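Local structure of hypothetical protein PH1789 (Pyrococcus horikoshii, 1WR2) at residues V6-E11 with T18-Y23; K26-A31 with S230-K235. The protein is of unknown function but carries an ATP-grasp domain, a fold shared by the members of a large superfamily. All blocks are in the same frame, centred on the assembly; numbering follows the deposited sequence.

Interaction 1: residues V6-E11 with T18-Y23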
ATOM      1  N   VAL A   6       8.360   7.601  12.722  1.00 49.15           N
ATOM      2  CA  VAL A   6       9.413   8.599  12.574  1.00 50.53           C
ATOM      3  C   VAL A   6      10.770   7.917  12.432  1.00 50.35           C
ATOM      4  O   VAL A   6      11.677   8.434  11.781  1.00 50.02           O
ATOM      5  CB  VAL A   6       9.460   9.554  13.799  1.00 51.14           C
ATOM      6  CG1 VAL A   6      10.623  10.528  13.661  1.00 50.97           C
ATOM      7  CG2 VAL A   6       8.150  10.317  13.917  1.00 51.25           C
ATOM      8  N   ARG A   7      10.893   6.745  13.043  1.00 52.13           N
ATOM      9  CA  ARG A   7      12.134   5.982  13.006  1.00 54.28           C
ATOM     10  C   ARG A   7      12.391   5.462  11.595  1.00 54.21           C
ATOM     11  O   ARG A   7      13.451   5.700  11.013  1.00 55.13           O
ATOM     12  CB  ARG A   7      12.047   4.806  13.979  1.00 57.31           C
ATOM     13  CG  ARG A   7      13.395   4.285  14.461  1.00 61.77           C
ATOM     14  CD  ARG A   7      13.357   2.777  14.620  1.00 65.21           C
ATOM     15  NE  ARG A   7      13.460   2.119  13.320  1.00 69.67           N
ATOM     16  CZ  ARG A   7      13.134   0.852  13.090  1.00 70.93           C
ATOM     17  NH1 ARG A   7      12.673   0.095  14.075  1.00 71.99           N
ATOM     18  NH2 ARG A   7      13.278   0.340  11.874  1.00 72.53           N
ATOM     19  N   VAL A   8      11.409   4.754  11.046  1.00 52.98           N
ATOM     20  CA  VAL A   8      11.530   4.206   9.704  1.00 50.87           C
ATOM     21  C   VAL A   8      11.737   5.343   8.707  1.00 49.75           C
ATOM     22  O   VAL A   8      12.558   5.237   7.796  1.00 50.22           O
ATOM     23  CB  VAL A   8      10.270   3.395   9.320  1.00 50.84           C
ATOM     24  CG1 VAL A   8      10.481   2.700   7.986  1.00 50.23           C
ATOM     25  CG2 VAL A   8       9.964   2.374  10.406  1.00 50.41           C
ATOM     26  N   ILE A   9      10.999   6.435   8.887  1.00 48.33           N
ATOM     27  CA  ILE A   9      11.125   7.587   7.999  1.00 48.37           C
ATOM     28  C   ILE A   9      12.534   8.182   8.062  1.00 50.44           C
ATOM     29  O   ILE A   9      13.194   8.352   7.033  1.00 48.95           O
ATOM     30  CB  ILE A   9      10.092   8.680   8.354  1.00 46.12           C
ATOM     31  CG1 ILE A   9       8.686   8.205   7.973  1.00 44.84           C
ATOM     32  CG2 ILE A   9      10.427   9.969   7.632  1.00 45.80           C
ATOM     33  CD1 ILE A   9       7.579   9.165   8.359  1.00 44.30           C
ATOM     34  N   GLU A  10      12.994   8.500   9.269  1.00 53.69           N
ATOM     35  CA  GLU A  10      14.329   9.069   9.445  1.00 57.23           C
ATOM     36  C   GLU A  10      15.384   8.189   8.782  1.00 58.00           C
ATOM     37  O   GLU A  10      16.242   8.672   8.037  1.00 58.19           O
ATOM     38  CB  GLU A  10      14.659   9.215  10.936  1.00 59.52           C
ATOM     39  CG  GLU A  10      14.004  10.401  11.634  1.00 64.16           C
ATOM     40  CD  GLU A  10      14.345  11.734  10.979  1.00 67.31           C
ATOM     41  OE1 GLU A  10      15.482  11.888  10.481  1.00 69.78           O
ATOM     42  OE2 GLU A  10      13.479  12.636  10.974  1.00 69.09           O
ATOM     43  N   GLU A  11      15.308   6.892   9.061  1.00 58.16           N
ATOM     44  CA  GLU A  11      16.245   5.916   8.514  1.00 59.88           C
ATOM     45  C   GLU A  11      16.371   6.039   6.998  1.00 58.61           C
ATOM     46  O   GLU A  11      17.476   6.029   6.451  1.00 58.76           O
ATOM     47  CB  GLU A  11      15.790   4.505   8.896  1.00 62.64           C
ATOM     48  CG  GLU A  11      16.764   3.394   8.524  1.00 67.89           C
ATOM     49  CD  GLU A  11      16.388   2.054   9.145  1.00 70.23           C
ATOM     50  OE1 GLU A  11      17.100   1.057   8.890  1.00 72.14           O
ATOM     51  OE2 GLU A  11      15.383   1.997   9.890  1.00 71.47           O
ATOM     52  N   THR A  18      14.014   9.686  -0.891  1.00 48.59           N
ATOM     53  CA  THR A  18      12.735  10.325  -0.630  1.00 48.37           C
ATOM     54  C   THR A  18      11.606   9.310  -0.818  1.00 46.64           C
ATOM     55  O   THR A  18      10.580   9.377  -0.138  1.00 45.12           O
ATOM     56  CB  THR A  18      12.497  11.525  -1.561  1.00 49.22           C
ATOM     57  OG1 THR A  18      12.338  11.064  -2.908  1.00 52.24           O
ATOM     58  CG2 THR A  18      13.677  12.486  -1.495  1.00 51.99           C
ATOM     59  N   ALA A  19      11.802   8.361  -1.731  1.00 42.77           N
ATOM     60  CA  ALA A  19      10.782   7.350  -1.988  1.00 42.11           C
ATOM     61  C   ALA A  19      10.965   6.105  -1.122  1.00 41.11           C
ATOM     62  O   ALA A  19      12.028   5.491  -1.108  1.00 42.08           O
ATOM     63  CB  ALA A  19      10.788   6.964  -3.462  1.00 41.27           C
ATOM     64  N   MET A  20       9.916   5.734  -0.400  1.00 39.35           N
ATOM     65  CA  MET A  20       9.966   4.553   0.449  1.00 38.52           C
ATOM     66  C   MET A  20       9.502   3.326  -0.334  1.00 38.66           C
ATOM     67  O   MET A  20       8.557   3.409  -1.122  1.00 38.49           O
ATOM     68  CB  MET A  20       9.055   4.734   1.666  1.00 36.48           C
ATOM     69  CG  MET A  20       9.355   5.959   2.497  1.00 38.92           C
ATOM     70  SD  MET A  20       8.359   6.014   4.007  1.00 42.26           S
ATOM     71  CE  MET A  20       9.248   4.854   5.038  1.00 40.92           C
ATOM     72  N   VAL A  21      10.157   2.188  -0.117  1.00 37.60           N
ATOM     73  CA  VAL A  21       9.759   0.957  -0.798  1.00 34.59           C
ATOM     74  C   VAL A  21       8.558   0.382  -0.052  1.00 33.02           C
ATOM     75  O   VAL A  21       8.286   0.766   1.077  1.00 32.76           O
ATOM     76  CB  VAL A  21      10.919  -0.078  -0.852  1.00 36.42           C
ATOM     77  CG1 VAL A  21      12.064   0.481  -1.700  1.00 34.17           C
ATOM     78  CG2 VAL A  21      11.401  -0.398   0.541  1.00 34.24           C
ATOM     79  N   GLU A  22       7.838  -0.530  -0.687  1.00 33.31           N
ATOM     80  CA  GLU A  22       6.633  -1.096  -0.096  1.00 34.51           C
ATOM     81  C   GLU A  22       6.726  -1.528   1.364  1.00 34.06           C
ATOM     82  O   GLU A  22       5.860  -1.177   2.159  1.00 32.54           O
ATOM     83  CB  GLU A  22       6.135  -2.275  -0.937  1.00 36.63           C
ATOM     84  CG  GLU A  22       4.774  -2.807  -0.513  1.00 35.35           C
ATOM     85  CD  GLU A  22       4.276  -3.922  -1.421  1.00 35.43           C
ATOM     86  OE1 GLU A  22       4.852  -4.113  -2.517  1.00 33.06           O
ATOM     87  OE2 GLU A  22       3.302  -4.598  -1.039  1.00 34.07           O
ATOM     88  N   TYR A  23       7.769  -2.267   1.736  1.00 34.66           N
ATOM     89  CA  TYR A  23       7.851  -2.724   3.116  1.00 37.32           C
ATOM     90  C   TYR A  23       8.084  -1.591   4.094  1.00 37.42           C
ATOM     91  O   TYR A  23       7.602  -1.651   5.220  1.00 37.82           O
ATOM     92  CB  TYR A  23       8.911  -3.834   3.280  1.00 41.83           C
ATOM     93  CG  TYR A  23      10.346  -3.373   3.371  1.00 44.32           C
ATOM     94  CD1 TYR A  23      10.858  -2.830   4.550  1.00 46.48           C
ATOM     95  CD2 TYR A  23      11.198  -3.481   2.275  1.00 45.64           C
ATOM     96  CE1 TYR A  23      12.192  -2.402   4.630  1.00 47.75           C
ATOM     97  CE2 TYR A  23      12.524  -3.059   2.342  1.00 46.79           C
ATOM     98  CZ  TYR A  23      13.013  -2.520   3.519  1.00 46.94           C
ATOM     99  OH  TYR A  23      14.313  -2.089   3.569  1.00 47.99           O
TER

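Interaction 2: residues K26-A31 with S230-K235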
ATOM      1  N   LYS A  26       4.696   0.317   4.493  1.00 32.22           N
ATOM      2  CA  LYS A  26       3.801  -0.466   5.336  1.00 34.23           C
ATOM      3  C   LYS A  26       4.156  -0.447   6.818  1.00 37.00           C
ATOM      4  O   LYS A  26       3.276  -0.579   7.670  1.00 38.29           O
ATOM      5  CB  LYS A  26       3.708  -1.893   4.813  1.00 33.60           C
ATOM      6  CG  LYS A  26       2.892  -1.973   3.534  1.00 31.96           C
ATOM      7  CD  LYS A  26       2.920  -3.366   2.953  1.00 32.98           C
ATOM      8  CE  LYS A  26       1.996  -3.488   1.756  1.00 32.76           C
ATOM      9  NZ  LYS A  26       2.106  -4.863   1.174  1.00 34.06           N
ATOM     10  N   GLN A  27       5.435  -0.283   7.129  1.00 37.15           N
ATOM     11  CA  GLN A  27       5.858  -0.188   8.518  1.00 38.49           C
ATOM     12  C   GLN A  27       5.243   1.095   9.078  1.00 39.04           C
ATOM     13  O   GLN A  27       4.784   1.130  10.215  1.00 37.43           O
ATOM     14  CB  GLN A  27       7.382  -0.118   8.611  1.00 39.97           C
ATOM     15  CG  GLN A  27       8.081  -1.466   8.469  1.00 43.48           C
ATOM     16  CD  GLN A  27       9.592  -1.327   8.401  1.00 46.92           C
ATOM     17  OE1 GLN A  27      10.155  -1.033   7.344  1.00 49.94           O
ATOM     18  NE2 GLN A  27      10.255  -1.514   9.535  1.00 48.92           N
ATOM     19  N   VAL A  28       5.238   2.154   8.272  1.00 38.49           N
ATOM     20  CA  VAL A  28       4.651   3.415   8.713  1.00 38.53           C
ATOM     21  C   VAL A  28       3.152   3.207   8.933  1.00 37.85           C
ATOM     22  O   VAL A  28       2.587   3.649   9.937  1.00 38.73           O
ATOM     23  CB  VAL A  28       4.856   4.524   7.664  1.00 39.26           C
ATOM     24  CG1 VAL A  28       4.116   5.786   8.088  1.00 40.44           C
ATOM     25  CG2 VAL A  28       6.339   4.811   7.499  1.00 39.66           C
ATOM     26  N   LEU A  29       2.517   2.513   7.996  1.00 34.93           N
ATOM     27  CA  LEU A  29       1.093   2.251   8.082  1.00 35.91           C
ATOM     28  C   LEU A  29       0.736   1.430   9.319  1.00 37.69           C
ATOM     29  O   LEU A  29      -0.187   1.785  10.053  1.00 39.12           O
ATOM     30  CB  LEU A  29       0.607   1.549   6.811  1.00 33.60           C
ATOM     31  CG  LEU A  29       0.862   2.309   5.495  1.00 32.07           C
ATOM     32  CD1 LEU A  29       0.221   1.554   4.336  1.00 30.28           C
ATOM     33  CD2 LEU A  29       0.282   3.707   5.572  1.00 28.62           C
ATOM     34  N   LYS A  30       1.469   0.347   9.561  1.00 38.02           N
ATOM     35  CA  LYS A  30       1.204  -0.491  10.725  1.00 39.90           C
ATOM     36  C   LYS A  30       1.360   0.276  12.038  1.00 39.88           C
ATOM     37  O   LYS A  30       0.611   0.048  12.989  1.00 38.63           O
ATOM     38  CB  LYS A  30       2.132  -1.714  10.733  1.00 42.07           C
ATOM     39  CG  LYS A  30       1.784  -2.759   9.682  1.00 47.55           C
ATOM     40  CD  LYS A  30       2.622  -4.028   9.824  1.00 52.44           C
ATOM     41  CE  LYS A  30       4.089  -3.771   9.547  1.00 54.10           C
ATOM     42  NZ  LYS A  30       4.866  -5.038   9.599  1.00 56.88           N
ATOM     43  N   ALA A  31       2.329   1.185  12.084  1.00 40.55           N
ATOM     44  CA  ALA A  31       2.588   1.977  13.278  1.00 41.77           C
ATOM     45  C   ALA A  31       1.356   2.780  13.682  1.00 44.36           C
ATOM     46  O   ALA A  31       1.259   3.257  14.816  1.00 43.22           O
ATOM     47  CB  ALA A  31       3.767   2.915  13.037  1.00 42.99           C
ATOM     48  N   SER A 230       1.310  -0.057  -1.013  1.00 34.37           N
ATOM     49  CA  SER A 230       1.325   1.328  -0.560  1.00 35.37           C
ATOM     50  C   SER A 230       2.615   2.019  -0.975  1.00 36.13           C
ATOM     51  O   SER A 230       3.663   1.383  -1.103  1.00 33.94           O
ATOM     52  CB  SER A 230       1.198   1.395   0.965  1.00 33.50           C
ATOM     53  OG  SER A 230       1.324   2.727   1.445  1.00 31.16           O
ATOM     54  N   ARG A 231       2.529   3.325  -1.192  1.00 35.40           N
ATOM     55  CA  ARG A 231       3.706   4.092  -1.554  1.00 36.65           C
ATOM     56  C   ARG A 231       3.714   5.371  -0.734  1.00 34.97           C
ATOM     57  O   ARG A 231       2.667   5.982  -0.497  1.00 31.11           O
ATOM     58  CB  ARG A 231       3.718   4.425  -3.049  1.00 40.95           C
ATOM     59  CG  ARG A 231       2.682   5.428  -3.482  1.00 48.63           C
ATOM     60  CD  ARG A 231       3.004   5.944  -4.875  1.00 53.90           C
ATOM     61  NE  ARG A 231       3.008   7.404  -4.912  1.00 57.53           N
ATOM     62  CZ  ARG A 231       3.908   8.130  -5.570  1.00 58.90           C
ATOM     63  NH1 ARG A 231       4.883   7.532  -6.245  1.00 57.02           N
ATOM     64  NH2 ARG A 231       3.829   9.456  -5.558  1.00 58.48           N
ATOM     65  N   ILE A 232       4.897   5.745  -0.266  1.00 33.08           N
ATOM     66  CA  ILE A 232       5.059   6.960   0.516  1.00 34.14           C
ATOM     67  C   ILE A 232       6.262   7.717  -0.033  1.00 32.80           C
ATOM     68  O   ILE A 232       7.343   7.145  -0.196  1.00 28.41           O
ATOM     69  CB  ILE A 232       5.298   6.646   2.016  1.00 33.90           C
ATOM     70  CG1 ILE A 232       4.071   5.945   2.611  1.00 34.65           C
ATOM     71  CG2 ILE A 232       5.582   7.926   2.784  1.00 33.19           C
ATOM     72  CD1 ILE A 232       4.226   5.575   4.083  1.00 33.77           C
ATOM     73  N   ILE A 233       6.051   8.996  -0.348  1.00 33.15           N
ATOM     74  CA  ILE A 233       7.116   9.861  -0.849  1.00 32.70           C
ATOM     75  C   ILE A 233       7.393  10.883   0.250  1.00 34.86           C
ATOM     76  O   ILE A 233       6.498  11.621   0.666  1.00 31.47           O
ATOM     77  CB  ILE A 233       6.700  10.615  -2.129  1.00 32.44           C
ATOM     78  CG1 ILE A 233       6.345   9.617  -3.237  1.00 34.42           C
ATOM     79  CG2 ILE A 233       7.833  11.545  -2.569  1.00 33.74           C
ATOM     80  CD1 ILE A 233       7.429   8.589  -3.524  1.00 37.00           C
ATOM     81  N   LEU A 234       8.635  10.915   0.718  1.00 37.41           N
ATOM     82  CA  LEU A 234       9.026  11.821   1.785  1.00 40.62           C
ATOM     83  C   LEU A 234       9.582  13.149   1.285  1.00 43.51           C
ATOM     84  O   LEU A 234      10.029  13.269   0.141  1.00 42.67           O
ATOM     85  CB  LEU A 234      10.064  11.138   2.679  1.00 39.11           C
ATOM     86  CG  LEU A 234       9.629   9.828   3.346  1.00 38.24           C
ATOM     87  CD1 LEU A 234      10.841   9.168   3.997  1.00 38.42           C
ATOM     88  CD2 LEU A 234       8.538  10.104   4.377  1.00 38.33           C
ATOM     89  N   LYS A 235       9.530  14.145   2.162  1.00 47.48           N
ATOM     90  CA  LYS A 235      10.043  15.474   1.868  1.00 51.03           C
ATOM     91  C   LYS A 235      11.474  15.524   2.377  1.00 53.84           C
ATOM     92  O   LYS A 235      11.775  15.033   3.467  1.00 53.85           O
ATOM     93  CB  LYS A 235       9.191  16.542   2.567  1.00 51.52           C
ATOM     94  CG  LYS A 235       7.819  16.727   1.930  1.00 51.81           C
ATOM     95  CD  LYS A 235       6.722  16.998   2.951  1.00 50.99           C
ATOM     96  CE  LYS A 235       6.748  18.414   3.468  1.00 49.46           C
ATOM     97  NZ  LYS A 235       5.493  18.691   4.210  1.00 46.68           N
TER

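Interaction 1: residues V6-E11 with T18-Y23
Ile9 and Met20 bring the two backbones nearest each other, their CA atoms 8.2 Å apart, where helix 3-14 runs past the short edge strand 19-20 of the six-stranded antiparallel sheet in this ATP-grasp protein. Met20 spans the gap between helix and strand. Its chain leaves the strand extended, with CG opposite the carbonyl carbon (chi1 -56°), and then turns about the CG-SD bond (chi3 79°), which swings the methyl CE toward the helix. There CE meets Val8 CG1 at 3.9 Å, the two side chains crossing at about a right angle. All three residues are buried, and the contact across the segments is purely apolar. On the strand side, Met20 also packs on Ile232 and Leu234 of the adjoining strand 225-234, and Ile9 touches Leu234 as well, so that the helix and both strands close on the same apolar space. Ile9 receives the Met20 methyl more loosely than Val8 does: CE lies beside the helix backbone and one branch of the isoleucine, 4.4 Å from Ile9 CA and 4.5 Å from Ile9 CG1.

Interaction 2: residues K26-A31 with S230-K235
Lys26 NZ is gripped by three groups: the carboxylates of Glu22 (OE2) and Glu39 (OE1), both as salt bridges, and the carbonyl oxygen of Val228 as a hydrogen bond. The lysine chain is extended from CB outward, and on its way it passes the start of the strand segment, with CE 4.5 Å from Ser230 N. The side chain of the same serine has a partner of its own: Ser230 OG hydrogen-bonds to Asp212 O, so the hydroxyl is satisfied even though an apolar group presses on it. Leu29 CD1 lies 3.3 Å from Ser230 OG and 3.5 Å from Ser230 CB, a tight fit. Two residues on, Ile232 reaches out with a straight chain (chi2 179°) and sets its terminal methyl CD1 against the base of the Val28 fork, 3.8 Å from Val28 CB, with CG1 and CG2 of the same valine at 4.0 and 4.1 Å. Ser230 and Ile232 both point toward the helix, while Arg231 between them points away. The axes of helix 26-30 and strand 230-234 cross at 97° and come within 9.0 Å, which lays helix 22-30 across one face of the antiparallel sheet, where Leu29 also touches Met211 and Leu213 of the neighbouring strand 208-218.

Overall arrangement
Interactions 1 and 2 have centres about 6 Å apart and share one apolar core beside the edge of the six-stranded sheet. Strand 19-20 pairs antiparallel with strand 225-234 through two probable backbone hydrogen bonds, Thr18 O to Leu234 N at 2.6 Å and Met20 N to Ile232 O at 2.9 Å. Side chains of the two contacts also meet: Met20 CE of interaction 1 lies 3.8 Å from Val28 CG2 of interaction 2, and Ile9 CG2 is 3.7 Å from Leu234 CD1. Helix 22-30 starts in the first contact and packs in the second. Helices 3-14 and 22-30 therefore both rest against the same pair of strands.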